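Local atomic coordinates of putative L-alanine-DL-glutamate epimerase (Burkholderia xenovorans, PDB entry 3GO2), a protein that binds magnesium and is probably a racemase or epimerase of the mandelate racemase/muconate lactonizing enzyme family. Residues 71-74 against 75-79. Residues are numbered along the deposited sequence; the frame is centred on the assembly and turned at random.
With MG (magnesium ion), chain C.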
loop_
_atom_site.group_PDB
_atom_site.type_symbol
_atom_site.label_atom_id
_atom_site.label_comp_id
_atom_site.label_asym_id
_atom_site.label_seq_id
_atom_site.Cartn_x
_atom_site.Cartn_y
_atom_site.Cartn_z
ATOM N N GLU A 71 34.693 9.065 4.159
ATOM C CA GLU A 71 35.713 8.367 3.363
ATOM C C GLU A 71 35.695 6.869 3.646
ATOM O O GLU A 71 35.790 6.035 2.733
ATOM C CB GLU A 71 37.088 8.937 3.672
ATOM C CG GLU A 71 38.198 8.290 2.828
ATOM C CD GLU A 71 39.581 8.868 3.109
ATOM O OE1 GLU A 71 39.874 9.238 4.246
ATOM O OE2 GLU A 71 40.388 8.916 2.175
ATOM N N ALA A 72 35.590 6.523 4.921
ATOM C CA ALA A 72 35.550 5.131 5.338
ATOM C C ALA A 72 34.351 4.390 4.755
ATOM O O ALA A 72 34.485 3.257 4.349
ATOM C CB ALA A 72 35.576 5.005 6.870
ATOM N N TYR A 73 33.201 5.047 4.733
ATOM C CA TYR A 73 31.998 4.463 4.165
ATOM C C TYR A 73 32.225 4.187 2.683
ATOM O O TYR A 73 31.877 3.104 2.195
ATOM C CB TYR A 73 30.837 5.422 4.371
ATOM C CG TYR A 73 29.530 4.858 3.843
ATOM C CD1 TYR A 73 29.020 3.664 4.325
ATOM C CD2 TYR A 73 28.818 5.521 2.865
ATOM C CE1 TYR A 73 27.802 3.142 3.841
ATOM C CE2 TYR A 73 27.619 4.993 2.363
ATOM C CZ TYR A 73 27.122 3.821 2.861
ATOM O OH TYR A 73 25.932 3.343 2.377
ATOM N N CYS A 74 32.849 5.140 1.981
ATOM C CA CYS A 74 33.190 4.954 0.573
ATOM C C CYS A 74 34.093 3.733 0.387
ATOM O O CYS A 74 33.831 2.884 -0.473
ATOM C CB CYS A 74 33.878 6.186 -0.006
ATOM S SG CYS A 74 32.833 7.633 -0.250
ATOM N N LEU A 75 35.149 3.646 1.201
ATOM C CA LEU A 75 36.166 2.622 1.030
ATOM C C LEU A 75 35.654 1.225 1.318
ATOM O O LEU A 75 36.202 0.254 0.791
ATOM C CB LEU A 75 37.364 2.898 1.940
ATOM C CG LEU A 75 38.138 4.171 1.643
ATOM C CD1 LEU A 75 39.240 4.366 2.722
ATOM C CD2 LEU A 75 38.702 4.157 0.209
ATOM N N THR A 76 34.626 1.116 2.153
ATOM C CA THR A 76 34.096 -0.176 2.543
ATOM C C THR A 76 32.644 -0.366 2.122
ATOM O O THR A 76 31.998 -1.303 2.591
ATOM C CB THR A 76 34.205 -0.379 4.063
ATOM O OG1 THR A 76 33.502 0.666 4.748
ATOM C CG2 THR A 76 35.680 -0.397 4.480
ATOM N N ARG A 77 32.150 0.490 1.226
ATOM C CA ARG A 77 30.731 0.497 0.832
ATOM C C ARG A 77 30.167 -0.900 0.526
ATOM O O ARG A 77 29.080 -1.236 0.996
ATOM C CB ARG A 77 30.483 1.456 -0.342
ATOM C CG ARG A 77 29.365 2.429 -0.177
ATOM C CD ARG A 77 29.215 3.313 -1.447
ATOM N NE ARG A 77 28.292 4.413 -1.168
ATOM C CZ ARG A 77 28.605 5.680 -1.020
ATOM N NH1 ARG A 77 29.858 6.145 -1.217
ATOM N NH2 ARG A 77 27.624 6.522 -0.715
ATOM N N PRO A 78 30.903 -1.730 -0.241
ATOM C CA PRO A 78 30.321 -3.029 -0.609
ATOM C C PRO A 78 30.014 -3.953 0.565
ATOM O O PRO A 78 29.033 -4.699 0.514
ATOM C CB PRO A 78 31.381 -3.642 -1.520
ATOM C CG PRO A 78 32.085 -2.437 -2.124
ATOM C CD PRO A 78 32.137 -1.439 -1.000
ATOM N N ALA A 79 30.842 -3.908 1.600
ATOM C CA ALA A 79 30.673 -4.814 2.735
ATOM C C ALA A 79 30.331 -4.037 3.990
ATOM O O ALA A 79 30.670 -4.431 5.096
ATOM C CB ALA A 79 31.945 -5.657 2.926
HETATM MG MG MG C . 26.722 -5.036 1.021
HETATM O O HOH W 1 25.503 3.940 -0.302
HETATM O O HOH W 2 24.459 -5.325 2.099
HETATM O O HOH W 3 27.353 -5.615 3.227
#
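Arg77 lays its CG over one face of the Tyr73 ring, a CH-pi contact with CG 4.1 Å from the ring centroid. Beyond CG the arginine chain runs extended past the rim, where Tyr73 CE2 sits over one face of the guanidinium, 3.4 Å from NH2; the two planes are inclined at 59°, far from a parallel stack. Tyr73 reaches this place because its ring carbon CG lies anti to the backbone N (chi1 -178°). A water in the guanidinium plane accepts from Arg77 NE at 3.0 Å and hydrogen-bonds Tyr73 OH, tying the polar ends together, while Cys74 SG lies at the guanidinium edge, 3.5 Å from NH1.

Ala72 O is gripped twice by Thr76, by N at 3.1 Å and by OG1 at 2.8 Å, from opposite faces of the carbonyl plane. Pro78 O binds a magnesium ion at 2.4 Å, also held by two waters and by Tyr249 OH and Thr270 O of the second subunit, so the metal bridges the two chains; Arg77 NH1 donates a hydrogen bond to Gly180 O of that subunit. Helix 65-76, in the N-terminal capping domain, packs Ala72 and Thr76 on Ile88 of helix 82-103, and Glu71 and Leu75 on Arg56 of helix 46-57.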